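Local coordinates for SH3 domain-containing protein (Dictyostelium discoideum, PDB 4NQI) that remodels membranes through its N-terminal I-BAR domain, the part modelled here, in osmoregulation, phagocytosis and cytokinesis, and probably binds phosphatidylinositol lipids, at residues Leu199-Glu202 and Ile203-Ser206; Asp87-Asn90 and Arg91-Asp94; Ser169-Leu172 and Asn173-Leu177; Ser193-Asn196 and Gln197-Glu200. All blocks are in the same frame, centred on the assembly; numbering follows the deposited sequence.

Followed from the N terminus, the chain first meets contact 2 (87-94) on helix 72-140, then runs on to helix 152-224, which carries contact 3 (169-177), contact 4 (193-200) and contact 1 (199-206). Each links residues a single helical turn apart and closes no loop, so none encloses another; contacts 4 and 1 overlap, sharing L199 and E200. Contacts 1 and 2 meet between the two helices, where L205 CD1 lies 3.7 Å from L88 O. Contact 3 stands apart, its centre about 44 Å from that of contact 1 and about 52 Å from that of contact 2. All four reach the second subunit of the elongated I-BAR dimer.

Contact 1 (Leu199-Glu202 and Ile203-Ser206); sequences LEKE and IELS
S206 takes hold of the carbonyl oxygen of E202 twice, one turn along the long helix 152-224 of the I-BAR helical bundle. OG donates to E202 O at 2.9 Å, from above the carbonyl plane (37° out of it), while the backbone N of S206 comes to the same oxygen from the opposite face in the regular helical bond. The hydroxyl gets there because OG is folded back beside its own backbone N (chi1 -60°), and the buried side chain thus has an acceptor within its own helix. On another side of the helix K201 and E204 run alongside each other. E204 is stretched out, K201 bends at chi2, and NZ ends 3.9 Å from E204 OE2: a long salt bridge, probably a modest electrostatic attraction. The aliphatic part of the lysine accompanies the carboxylate, with K201 CD 3.9 Å from E204 OE1. I203 keeps close to the preceding turn, its CG1 lying 3.3 Å from L199 O, and the bent E202 leaves OE1 4.2 Å from L205 CD2.

Further out, V95 and V98 of helix 72-140 pack against K201, and V95 also touches E202. This stretch packs on the second subunit as well, and E202 touches both; E200 and E204 are exposed. F213 of the second subunit lies on L199 and E202, its L217 on I203, and its T209 on S206, the residue whose OG holds E202 O.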
loop_
_atom_site.group_PDB
_atom_site.type_symbol
_atom_site.label_atom_id
_atom_site.label_comp_id
_atom_site.label_asym_id
_atom_site.label_seq_id
_atom_site.Cartn_x
_atom_site.Cartn_y
_atom_site.Cartn_z
ATOM N N LEU B 199 10.581 -4.338 -2.223
ATOM C CA LEU B 199 10.290 -4.669 -0.828
ATOM C C LEU B 199 10.800 -3.599 0.138
ATOM O O LEU B 199 10.067 -3.161 1.033
ATOM C CB LEU B 199 10.883 -6.032 -0.467
ATOM C CG LEU B 199 10.295 -7.212 -1.244
ATOM C CD1 LEU B 199 10.989 -8.520 -0.887
ATOM C CD2 LEU B 199 8.801 -7.316 -0.987
ATOM N N GLU B 200 12.051 -3.182 -0.048
ATOM C CA GLU B 200 12.648 -2.131 0.775
ATOM C C GLU B 200 11.839 -0.835 0.721
ATOM O O GLU B 200 11.648 -0.170 1.738
ATOM C CB GLU B 200 14.090 -1.865 0.332
ATOM C CG GLU B 200 15.069 -2.985 0.678
ATOM C CD GLU B 200 16.412 -2.818 -0.013
ATOM O OE1 GLU B 200 16.538 -1.915 -0.869
ATOM O OE2 GLU B 200 17.341 -3.594 0.296
ATOM N N LYS B 201 11.366 -0.483 -0.471
ATOM C CA LYS B 201 10.587 0.737 -0.657
ATOM C C LYS B 201 9.186 0.608 -0.065
ATOM O O LYS B 201 8.620 1.592 0.413
ATOM C CB LYS B 201 10.513 1.109 -2.140
ATOM C CG LYS B 201 11.604 2.073 -2.595
ATOM C CD LYS B 201 11.315 3.487 -2.103
ATOM C CE LYS B 201 12.328 4.490 -2.644
ATOM N NZ LYS B 201 11.777 5.877 -2.646
ATOM N N GLU B 202 8.632 -0.603 -0.094
ATOM C CA GLU B 202 7.345 -0.857 0.554
ATOM C C GLU B 202 7.451 -0.666 2.060
ATOM O O GLU B 202 6.577 -0.056 2.682
ATOM C CB GLU B 202 6.842 -2.271 0.254
ATOM C CG GLU B 202 6.082 -2.417 -1.053
ATOM C CD GLU B 202 4.678 -1.837 -1.001
ATOM O OE1 GLU B 202 4.354 -1.116 -0.032
ATOM O OE2 GLU B 202 3.895 -2.106 -1.936
ATOM N N ILE B 203 8.524 -1.202 2.636
ATOM C CA ILE B 203 8.815 -1.053 4.060
ATOM C C ILE B 203 8.955 0.427 4.434
ATOM O O ILE B 203 8.441 0.873 5.464
ATOM C CB ILE B 203 10.094 -1.841 4.436
ATOM C CG1 ILE B 203 9.821 -3.346 4.356
ATOM C CG2 ILE B 203 10.592 -1.466 5.823
ATOM C CD1 ILE B 203 11.038 -4.218 4.619
ATOM N N GLU B 204 9.634 1.182 3.577
ATOM C CA GLU B 204 9.810 2.618 3.765
ATOM C C GLU B 204 8.472 3.360 3.767
ATOM O O GLU B 204 8.194 4.151 4.672
ATOM C CB GLU B 204 10.722 3.171 2.669
ATOM C CG GLU B 204 10.982 4.666 2.744
ATOM C CD GLU B 204 11.964 5.137 1.684
ATOM O OE1 GLU B 204 12.895 4.371 1.349
ATOM O OE2 GLU B 204 11.804 6.270 1.184
ATOM N N LEU B 205 7.648 3.101 2.753
ATOM C CA LEU B 205 6.326 3.719 2.657
ATOM C C LEU B 205 5.474 3.401 3.881
ATOM O O LEU B 205 4.819 4.287 4.437
ATOM C CB LEU B 205 5.599 3.256 1.393
ATOM C CG LEU B 205 4.141 3.717 1.293
ATOM C CD1 LEU B 205 4.065 5.212 1.029
ATOM C CD2 LEU B 205 3.379 2.952 0.228
ATOM N N SER B 206 5.485 2.135 4.293
ATOM C CA SER B 206 4.750 1.703 5.476
ATOM C C SER B 206 5.214 2.471 6.713
ATOM O O SER B 206 4.398 2.869 7.546
ATOM C CB SER B 206 4.926 0.198 5.696
ATOM O OG SER B 206 4.453 -0.546 4.589
#

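Contact 2 (Asp87-Asn90 and Arg91-Asp94)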
loop_
_atom_site.group_PDB
_atom_site.type_symbol
_atom_site.label_atom_id
_atom_site.label_comp_id
_atom_site.label_asym_id
_atom_site.label_seq_id
_atom_site.Cartn_x
_atom_site.Cartn_y
_atom_site.Cartn_z
ATOM N N ASP B 87 1.150 13.502 0.303
ATOM C CA ASP B 87 2.545 13.089 0.404
ATOM C C ASP B 87 2.712 11.571 0.348
ATOM O O ASP B 87 3.617 11.071 -0.314
ATOM C CB ASP B 87 3.179 13.662 1.673
ATOM C CG ASP B 87 3.419 15.157 1.576
ATOM O OD1 ASP B 87 3.447 15.682 0.439
ATOM O OD2 ASP B 87 3.590 15.806 2.631
ATOM N N LEU B 88 1.838 10.842 1.035
ATOM C CA LEU B 88 1.896 9.381 1.033
ATOM C C LEU B 88 1.540 8.776 -0.330
ATOM O O LEU B 88 2.158 7.799 -0.758
ATOM C CB LEU B 88 0.995 8.805 2.128
ATOM C CG LEU B 88 1.459 9.045 3.567
ATOM C CD1 LEU B 88 0.436 8.532 4.564
ATOM C CD2 LEU B 88 2.804 8.383 3.815
ATOM N N GLU B 89 0.555 9.354 -1.013
ATOM C CA GLU B 89 0.154 8.843 -2.324
ATOM C C GLU B 89 1.195 9.148 -3.399
ATOM O O GLU B 89 1.364 8.372 -4.343
ATOM C CB GLU B 89 -1.223 9.375 -2.735
ATOM C CG GLU B 89 -2.371 8.885 -1.857
ATOM C CD GLU B 89 -2.413 7.369 -1.714
ATOM O OE1 GLU B 89 -2.083 6.655 -2.685
ATOM O OE2 GLU B 89 -2.782 6.889 -0.621
ATOM N N ASN B 90 1.890 10.274 -3.254
ATOM C CA ASN B 90 3.021 10.581 -4.122
ATOM C C ASN B 90 4.129 9.543 -3.954
ATOM O O ASN B 90 4.752 9.124 -4.931
ATOM C CB ASN B 90 3.565 11.987 -3.836
ATOM C CG ASN B 90 2.828 13.073 -4.607
ATOM O OD1 ASN B 90 2.473 12.895 -5.773
ATOM N ND2 ASN B 90 2.605 14.209 -3.956
ATOM N N ARG B 91 4.361 9.124 -2.712
ATOM C CA ARG B 91 5.404 8.146 -2.420
ATOM C C ARG B 91 5.013 6.731 -2.840
ATOM O O ARG B 91 5.881 5.908 -3.136
ATOM C CB ARG B 91 5.781 8.180 -0.937
ATOM C CG ARG B 91 6.302 9.532 -0.467
ATOM C CD ARG B 91 6.733 9.498 0.993
ATOM N NE ARG B 91 6.701 10.828 1.600
ATOM C CZ ARG B 91 7.664 11.334 2.365
ATOM N NH1 ARG B 91 8.755 10.627 2.626
ATOM N NH2 ARG B 91 7.535 12.555 2.870
ATOM N N ARG B 92 3.713 6.445 -2.863
ATOM C CA ARG B 92 3.245 5.156 -3.363
ATOM C C ARG B 92 3.545 5.064 -4.853
ATOM O O ARG B 92 3.922 4.005 -5.355
ATOM C CB ARG B 92 1.746 4.964 -3.123
ATOM C CG ARG B 92 1.254 3.562 -3.482
ATOM C CD ARG B 92 -0.262 3.484 -3.608
ATOM N NE ARG B 92 -0.941 4.071 -2.456
ATOM C CZ ARG B 92 -1.149 3.436 -1.308
ATOM N NH1 ARG B 92 -0.725 2.189 -1.148
ATOM N NH2 ARG B 92 -1.778 4.050 -0.314
ATOM N N ASP B 93 3.382 6.185 -5.553
ATOM C CA ASP B 93 3.705 6.252 -6.972
ATOM C C ASP B 93 5.186 5.945 -7.204
ATOM O O ASP B 93 5.534 5.185 -8.115
ATOM C CB ASP B 93 3.342 7.625 -7.539
ATOM C CG ASP B 93 3.645 7.746 -9.017
ATOM O OD1 ASP B 93 2.979 7.059 -9.821
ATOM O OD2 ASP B 93 4.544 8.536 -9.378
ATOM N N ASP B 94 6.049 6.520 -6.369
ATOM C CA ASP B 94 7.485 6.266 -6.450
ATOM C C ASP B 94 7.805 4.794 -6.199
ATOM O O ASP B 94 8.723 4.236 -6.806
ATOM C CB ASP B 94 8.244 7.148 -5.457
ATOM C CG ASP B 94 8.189 8.622 -5.824
ATOM O OD1 ASP B 94 7.892 8.939 -6.997
ATOM O OD2 ASP B 94 8.451 9.463 -4.937
#
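The guanidinium of R92 meets the carboxylate of E89 at its edge, side-on, with one nitrogen for each oxygen. NE donates to E89 OE1 at 2.8 Å and NH2 to E89 OE2 at 3.0 Å, both nearly straight (173° and 178°). Each oxygen is met on its syn side, tilted from the carboxylate plane but in the plane of the guanidinium, and the two flat groups are turned only 20° apart, so the paired bonds fix the rotation of both. The arginine chain bends at chi3, bringing NE round to the glutamate one turn back. Y45 OH of the second subunit also bonds E89 OE2, and the Y45 side chain packs on R92, so the ion pair is built into the dimer contact.

The R91 guanidinium has D87 O near its plane at the edge, but the closer touch is made by the aliphatic chain: R91 CG is 3.1 Å from that oxygen. D93 directs its charge to K97, a turn further on. L88 packs on T209 and F213 of helix 152-224, while E89 leans on L57 of helix 15-64. This is an i to i+3 bidentate salt bridge on helix 72-140, set in the helical bundle of an I-BAR dimer.

Contact 3 (Ser169-Leu172 and Asn173-Leu177)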
loop_
_atom_site.group_PDB
_atom_site.type_symbol
_atom_site.label_atom_id
_atom_site.label_comp_id
_atom_site.label_asym_id
_atom_site.label_seq_id
_atom_site.Cartn_x
_atom_site.Cartn_y
_atom_site.Cartn_z
ATOM N N SER B 169 36.761 -37.854 -18.490
ATOM C CA SER B 169 35.384 -37.638 -18.931
ATOM C C SER B 169 34.445 -37.512 -17.742
ATOM O O SER B 169 33.494 -36.728 -17.762
ATOM C CB SER B 169 34.931 -38.811 -19.798
ATOM O OG SER B 169 33.521 -38.826 -19.943
ATOM N N GLU B 170 34.714 -38.305 -16.711
ATOM C CA GLU B 170 33.901 -38.307 -15.505
ATOM C C GLU B 170 34.022 -36.978 -14.780
ATOM O O GLU B 170 33.074 -36.514 -14.146
ATOM C CB GLU B 170 34.348 -39.443 -14.584
ATOM C CG GLU B 170 33.212 -40.242 -13.972
ATOM C CD GLU B 170 32.517 -41.148 -14.975
ATOM O OE1 GLU B 170 32.844 -41.084 -16.180
ATOM O OE2 GLU B 170 31.641 -41.932 -14.555
ATOM N N GLN B 171 35.197 -36.366 -14.881
ATOM C CA GLN B 171 35.444 -35.090 -14.228
ATOM C C GLN B 171 34.821 -33.943 -15.009
ATOM O O GLN B 171 34.603 -32.860 -14.467
ATOM C CB GLN B 171 36.942 -34.858 -14.044
ATOM C CG GLN B 171 37.361 -34.824 -12.589
ATOM C CD GLN B 171 36.325 -34.143 -11.716
ATOM O OE1 GLN B 171 36.168 -32.921 -11.754
ATOM N NE2 GLN B 171 35.602 -34.934 -10.930
ATOM N N LEU B 172 34.544 -34.190 -16.286
ATOM C CA LEU B 172 33.843 -33.222 -17.118
ATOM C C LEU B 172 32.361 -33.192 -16.762
ATOM O O LEU B 172 31.769 -32.117 -16.650
ATOM C CB LEU B 172 34.015 -33.554 -18.601
ATOM C CG LEU B 172 33.181 -32.721 -19.580
ATOM C CD1 LEU B 172 33.573 -31.253 -19.511
ATOM C CD2 LEU B 172 33.311 -33.248 -21.003
ATOM N N ASN B 173 31.767 -34.372 -16.584
ATOM C CA ASN B 173 30.359 -34.472 -16.205
ATOM C C ASN B 173 30.061 -33.757 -14.888
ATOM O O ASN B 173 29.064 -33.048 -14.769
ATOM C CB ASN B 173 29.921 -35.937 -16.108
ATOM C CG ASN B 173 30.041 -36.678 -17.427
ATOM O OD1 ASN B 173 30.097 -36.068 -18.497
ATOM N ND2 ASN B 173 30.071 -38.006 -17.355
ATOM N N ALA B 174 30.935 -33.950 -13.904
ATOM C CA ALA B 174 30.771 -33.340 -12.586
ATOM C C ALA B 174 31.005 -31.829 -12.624
ATOM O O ALA B 174 30.318 -31.073 -11.934
ATOM C CB ALA B 174 31.699 -34.000 -11.580
ATOM N N ASN B 175 31.981 -31.395 -13.418
ATOM C CA ASN B 175 32.233 -29.968 -13.613
ATOM C C ASN B 175 31.045 -29.276 -14.279
ATOM O O ASN B 175 30.666 -28.168 -13.903
ATOM C CB ASN B 175 33.501 -29.748 -14.449
ATOM C CG ASN B 175 34.776 -29.898 -13.637
ATOM O OD1 ASN B 175 34.788 -29.669 -12.426
ATOM N ND2 ASN B 175 35.862 -30.271 -14.307
ATOM N N LYS B 176 30.466 -29.943 -15.274
ATOM C CA LYS B 176 29.315 -29.411 -15.995
ATOM C C LYS B 176 28.058 -29.398 -15.131
ATOM O O LYS B 176 27.146 -28.606 -15.371
ATOM C CB LYS B 176 29.056 -30.224 -17.263
ATOM C CG LYS B 176 30.115 -30.066 -18.346
ATOM C CD LYS B 176 30.361 -28.599 -18.664
ATOM C CE LYS B 176 31.192 -28.439 -19.924
ATOM N NZ LYS B 176 30.561 -29.141 -21.068
ATOM N N LEU B 177 28.006 -30.281 -14.135
ATOM C CA LEU B 177 26.886 -30.295 -13.198
ATOM C C LEU B 177 26.943 -29.081 -12.274
ATOM O O LEU B 177 25.936 -28.397 -12.074
ATOM C CB LEU B 177 26.875 -31.580 -12.369
ATOM C CG LEU B 177 25.799 -31.619 -11.279
ATOM C CD1 LEU B 177 24.411 -31.500 -11.889
ATOM C CD2 LEU B 177 25.908 -32.880 -10.439
HETATM O O HOH W 1 31.407 -37.216 -20.842
#
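N173 carries CG beside its own backbone N (chi1 -62°), which turns its amide back toward S169. The two side chains do not bond directly; a water joins them, 2.8 Å from S169 OG and donating to N173 OD1 at 2.9 Å. The bridge spans one turn of helix 152-224, and N173 CG also lies 3.5 Å from S169 O, the acceptor of its backbone N-H.

CG of K176, likewise set beside its backbone N (chi1 -69°), lies 3.1 Å from L172 O; the bends at chi2 and chi4 then carry the outer chain past L172, whose CD1 lies against it, 3.7 Å from K176 CE. The ammonium of K176 goes on to D128 of helix 72-140 in a salt bridge.

Q171 and N175 face outward. Their amides stand almost at right angles (83°), OE1 of Q171 lying 3.6 Å from OD1 of N175. Although N175 ND2 comes close to Q171 O, the angle is too poor for a hydrogen bond.

Around this turn, M132 and R129 of helix 72-140 touch S169 and N173, V16 and I17 of helix 15-64 also meet N173, and I238 of the second subunit packs on A174. The segment lies in a predicted coiled coil. Chemically, the water supplies a polar link that the two side chains do not make themselves, while K176 combines an apolar stem lying on leucine with a charge paired across to the neighbouring helix.

Contact 4 (Ser193-Asn196 and Gln197-Glu200); sequences SQFN and QFLE
F195 and F198 form the dense side of this turn, the edge of F198 directed at the face of F195 in an offset edge-to-face pair. The ring centroids are 5.7 Å apart and the planes 77° from parallel, with F198 CD2 4.0 Å from F195 CE2. Both phenylalanines set CG opposite the backbone N (chi1 -155° and 163°), which sends the rings out side by side in the same direction. L199 crosses F195 obliquely, its CG 3.9 Å from CD2 of the ring, and its CD1 touches N196 OD1 at 3.7 Å.

These residues sit mid-way along helix 152-224, close to the centre of the chain, inside the I-BAR bundle and its dimer interface. F103 adds a second edge-to-face partner to F195, while V95 and L99 of helix 72-140 pack on F198 and L81 of the second subunit on F195. The buried N196 OD1 is bonded by H220 of the second subunit.

The other side is looser. Q197 folds back at chi2, and its NE2 reaches S193 O at 3.4 Å in a weak hydrogen bond that is nevertheless fairly straight. E200, exposed to solvent, rests its CG 3.3 Å from N196 O.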
loop_
_atom_site.group_PDB
_atom_site.type_symbol
_atom_site.label_atom_id
_atom_site.label_comp_id
_atom_site.label_asym_id
_atom_site.label_seq_id
_atom_site.Cartn_x
_atom_site.Cartn_y
_atom_site.Cartn_z
ATOM N N SER B 193 17.217 -10.457 -5.646
ATOM C CA SER B 193 17.976 -9.224 -5.441
ATOM C C SER B 193 17.290 -8.021 -6.086
ATOM O O SER B 193 17.326 -6.908 -5.552
ATOM C CB SER B 193 19.390 -9.380 -6.002
ATOM O OG SER B 193 20.178 -8.237 -5.734
ATOM N N GLN B 194 16.664 -8.250 -7.237
ATOM C CA GLN B 194 15.939 -7.194 -7.932
ATOM C C GLN B 194 14.587 -6.930 -7.273
ATOM O O GLN B 194 14.189 -5.776 -7.115
ATOM C CB GLN B 194 15.774 -7.540 -9.416
ATOM C CG GLN B 194 17.075 -7.444 -10.214
ATOM C CD GLN B 194 16.975 -8.063 -11.598
ATOM O OE1 GLN B 194 15.998 -8.739 -11.923
ATOM N NE2 GLN B 194 17.996 -7.841 -12.417
ATOM N N PHE B 195 13.890 -7.994 -6.881
ATOM C CA PHE B 195 12.601 -7.850 -6.206
ATOM C C PHE B 195 12.759 -7.127 -4.866
ATOM O O PHE B 195 11.857 -6.407 -4.432
ATOM C CB PHE B 195 11.928 -9.214 -6.005
ATOM C CG PHE B 195 10.430 -9.141 -5.884
ATOM C CD1 PHE B 195 9.632 -9.085 -7.019
ATOM C CD2 PHE B 195 9.817 -9.123 -4.640
ATOM C CE1 PHE B 195 8.250 -9.013 -6.914
ATOM C CE2 PHE B 195 8.435 -9.052 -4.529
ATOM C CZ PHE B 195 7.654 -8.996 -5.667
ATOM N N ASN B 196 13.914 -7.312 -4.225
ATOM C CA ASN B 196 14.213 -6.665 -2.946
ATOM C C ASN B 196 14.115 -5.135 -2.976
ATOM O O ASN B 196 13.821 -4.509 -1.958
ATOM C CB ASN B 196 15.605 -7.072 -2.453
ATOM C CG ASN B 196 15.642 -8.476 -1.884
ATOM O OD1 ASN B 196 14.604 -9.092 -1.635
ATOM N ND2 ASN B 196 16.848 -8.985 -1.658
ATOM N N GLN B 197 14.380 -4.539 -4.135
ATOM C CA GLN B 197 14.306 -3.087 -4.277
ATOM C C GLN B 197 12.889 -2.585 -4.022
ATOM O O GLN B 197 12.693 -1.529 -3.417
ATOM C CB GLN B 197 14.771 -2.658 -5.670
ATOM C CG GLN B 197 16.141 -3.203 -6.060
ATOM C CD GLN B 197 17.224 -2.796 -5.082
ATOM O OE1 GLN B 197 17.306 -1.637 -4.675
ATOM N NE2 GLN B 197 18.057 -3.753 -4.693
ATOM N N PHE B 198 11.905 -3.353 -4.481
ATOM C CA PHE B 198 10.499 -3.029 -4.266
ATOM C C PHE B 198 10.109 -3.237 -2.805
ATOM O O PHE B 198 9.404 -2.411 -2.219
ATOM C CB PHE B 198 9.615 -3.878 -5.186
ATOM C CG PHE B 198 8.169 -3.917 -4.782
ATOM C CD1 PHE B 198 7.388 -2.772 -4.827
ATOM C CD2 PHE B 198 7.586 -5.107 -4.370
ATOM C CE1 PHE B 198 6.051 -2.812 -4.458
ATOM C CE2 PHE B 198 6.254 -5.153 -4.001
ATOM C CZ PHE B 198 5.485 -4.005 -4.046
ATOM N N LEU B 199 10.581 -4.338 -2.223
ATOM C CA LEU B 199 10.290 -4.669 -0.828
ATOM C C LEU B 199 10.800 -3.599 0.138
ATOM O O LEU B 199 10.067 -3.161 1.033
ATOM C CB LEU B 199 10.883 -6.032 -0.467
ATOM C CG LEU B 199 10.295 -7.212 -1.244
ATOM C CD1 LEU B 199 10.989 -8.520 -0.887
ATOM C CD2 LEU B 199 8.801 -7.316 -0.987
ATOM N N GLU B 200 12.051 -3.182 -0.048
ATOM C CA GLU B 200 12.648 -2.131 0.775
ATOM C C GLU B 200 11.839 -0.835 0.721
ATOM O O GLU B 200 11.648 -0.170 1.738
ATOM C CB GLU B 200 14.090 -1.865 0.332
ATOM C CG GLU B 200 15.069 -2.985 0.678
ATOM C CD GLU B 200 16.412 -2.818 -0.013
ATOM O OE1 GLU B 200 16.538 -1.915 -0.869
ATOM O OE2 GLU B 200 17.341 -3.594 0.296
#